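Extracellular ligand-binding receptor (Sphaerobacter thermophilus, PDB 4ZPJ) probably binds a small solute outside the cell and delivers it to an ABC transporter, as relatives in the leucine-binding protein family do. Local coordinates at residues A[310-315]-A[408-413]. Numbering follows the deposited sequence.
Sequences TAYNDT and ANIVVD
The hydroxyl of Thr310 makes the one direct hydrogen bond between 310-315 and segment 408-413 of strand 407-418. Its OG1 donates to the backbone O of Asn409 at 2.7 Å, meeting a lone pair in the carbonyl plane. The same oxygen accepts from the backbone N of Tyr312 in an ST turn (N-H...O 168°) and from a water that itself accepts from the backbone N of Asn409, so three bonds grip it. With OG1 anti to the backbone N (chi1 169°), CG2 lies between N and C and comes tight against Val411 CG2 at 3.4 Å. Alongside, Ala408 CB sits over one face of the Tyr312 ring, 3.7 Å from its centroid, a CH-pi contact, while Ile410 CD1 reaches Tyr312 CB at 3.9 Å. A second water bridges Tyr312 O and Val411 N. A type I turn, closed by Asn313 N to Thr310 O, brings Thr310 and Tyr312 to the same strand, both with CB directed at it. Farther out, Arg414 binds Asn313 OD1 and pairs with Asp314, and Asn409 ND2 donates to Val288 O. The contact thus joins the connection between strand 304-307 and helix 316-328, N-capped by Thr315, to strand 407-418, which pairs antiparallel with strand 390-401.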
loop_
_atom_site.group_PDB
_atom_site.type_symbol
_atom_site.label_atom_id
_atom_site.label_comp_id
_atom_site.label_asym_id
_atom_site.label_seq_id
_atom_site.Cartn_x
_atom_site.Cartn_y
_atom_site.Cartn_z
ATOM N N THR A 310 1.704 -6.575 -8.612
ATOM C CA THR A 310 2.962 -7.194 -8.992
ATOM C C THR A 310 3.162 -6.862 -10.456
ATOM O O THR A 310 2.205 -6.894 -11.213
ATOM C CB THR A 310 2.894 -8.735 -8.860
ATOM O OG1 THR A 310 4.015 -9.338 -9.474
ATOM C CG2 THR A 310 1.558 -9.333 -9.502
ATOM N N ALA A 311 4.427 -6.578 -10.825
ATOM C CA ALA A 311 4.881 -6.369 -12.164
ATOM C C ALA A 311 4.641 -7.547 -13.140
ATOM O O ALA A 311 4.661 -7.374 -14.398
ATOM C CB ALA A 311 6.336 -5.969 -12.112
ATOM N N TYR A 312 4.357 -8.727 -12.598
ATOM C CA TYR A 312 4.039 -9.896 -13.452
ATOM C C TYR A 312 2.556 -10.063 -13.731
ATOM O O TYR A 312 2.143 -11.123 -14.201
ATOM C CB TYR A 312 4.646 -11.189 -12.872
ATOM C CG TYR A 312 6.177 -11.081 -12.868
ATOM C CD1 TYR A 312 6.962 -11.452 -14.001
ATOM C CD2 TYR A 312 6.814 -10.452 -11.825
ATOM C CE1 TYR A 312 8.345 -11.260 -13.999
ATOM C CE2 TYR A 312 8.190 -10.267 -11.810
ATOM C CZ TYR A 312 8.950 -10.655 -12.900
ATOM O OH TYR A 312 10.292 -10.418 -12.815
ATOM N N ASN A 313 1.749 -9.027 -13.481
ATOM C CA ASN A 313 0.336 -9.162 -13.715
ATOM C C ASN A 313 0.149 -9.258 -15.231
ATOM O O ASN A 313 0.836 -8.558 -15.983
ATOM C CB ASN A 313 -0.419 -7.993 -13.112
ATOM C CG ASN A 313 -1.906 -8.212 -13.049
ATOM O OD1 ASN A 313 -2.391 -9.339 -13.086
ATOM N ND2 ASN A 313 -2.646 -7.125 -12.983
ATOM N N ASP A 314 -0.752 -10.132 -15.682
ATOM C CA ASP A 314 -0.764 -10.484 -17.095
ATOM C C ASP A 314 -1.849 -9.706 -17.797
ATOM O O ASP A 314 -2.679 -10.269 -18.493
ATOM C CB ASP A 314 -0.919 -12.033 -17.318
ATOM C CG ASP A 314 -2.241 -12.635 -16.722
ATOM O OD1 ASP A 314 -2.814 -11.979 -15.797
ATOM O OD2 ASP A 314 -2.669 -13.802 -17.098
ATOM N N THR A 315 -1.859 -8.393 -17.617
ATOM C CA THR A 315 -2.866 -7.551 -18.250
ATOM C C THR A 315 -2.166 -6.513 -19.029
ATOM O O THR A 315 -1.037 -6.138 -18.681
ATOM C CB THR A 315 -3.762 -6.834 -17.237
ATOM O OG1 THR A 315 -3.001 -5.886 -16.463
ATOM C CG2 THR A 315 -4.499 -7.880 -16.316
ATOM N N ALA A 408 9.744 -13.930 -8.618
ATOM C CA ALA A 408 8.623 -13.171 -9.183
ATOM C C ALA A 408 7.400 -13.444 -8.349
ATOM O O ALA A 408 7.144 -14.579 -8.045
ATOM C CB ALA A 408 8.355 -13.670 -10.627
ATOM N N ASN A 409 6.590 -12.442 -8.067
ATOM C CA ASN A 409 5.223 -12.692 -7.551
ATOM C C ASN A 409 4.227 -12.929 -8.675
ATOM O O ASN A 409 3.930 -12.006 -9.438
ATOM C CB ASN A 409 4.747 -11.515 -6.727
ATOM C CG ASN A 409 5.362 -11.512 -5.359
ATOM O OD1 ASN A 409 5.067 -12.377 -4.535
ATOM N ND2 ASN A 409 6.201 -10.561 -5.114
ATOM N N ILE A 410 3.736 -14.158 -8.779
ATOM C CA ILE A 410 2.877 -14.562 -9.877
ATOM C C ILE A 410 1.421 -14.564 -9.410
ATOM O O ILE A 410 1.095 -15.060 -8.301
ATOM C CB ILE A 410 3.310 -15.936 -10.426
ATOM C CG1 ILE A 410 4.770 -15.878 -10.899
ATOM C CG2 ILE A 410 2.376 -16.412 -11.551
ATOM C CD1 ILE A 410 5.059 -15.017 -12.114
ATOM N N VAL A 411 0.543 -13.997 -10.231
ATOM C CA VAL A 411 -0.860 -13.882 -9.858
ATOM C C VAL A 411 -1.598 -15.202 -10.019
ATOM O O VAL A 411 -1.595 -15.773 -11.102
ATOM C CB VAL A 411 -1.570 -12.811 -10.671
ATOM C CG1 VAL A 411 -3.055 -12.766 -10.334
ATOM C CG2 VAL A 411 -0.944 -11.452 -10.391
ATOM N N VAL A 412 -2.215 -15.695 -8.941
ATOM C CA VAL A 412 -3.005 -16.938 -9.030
ATOM C C VAL A 412 -4.507 -16.690 -9.049
ATOM O O VAL A 412 -5.271 -17.502 -9.606
ATOM C CB VAL A 412 -2.621 -18.016 -7.985
ATOM C CG1 VAL A 412 -1.139 -18.363 -8.060
ATOM C CG2 VAL A 412 -2.910 -17.606 -6.575
ATOM N N ASP A 413 -4.925 -15.548 -8.520
ATOM C CA ASP A 413 -6.307 -15.229 -8.369
ATOM C C ASP A 413 -6.482 -13.733 -8.098
ATOM O O ASP A 413 -5.540 -13.036 -7.629
ATOM C CB ASP A 413 -6.904 -16.003 -7.213
ATOM C CG ASP A 413 -8.373 -16.315 -7.401
ATOM O OD1 ASP A 413 -8.974 -16.007 -8.452
ATOM O OD2 ASP A 413 -8.921 -16.945 -6.480
HETATM O O HOH W 1 6.836 -9.569 -8.309
HETATM O O HOH W 2 1.072 -13.073 -12.936
#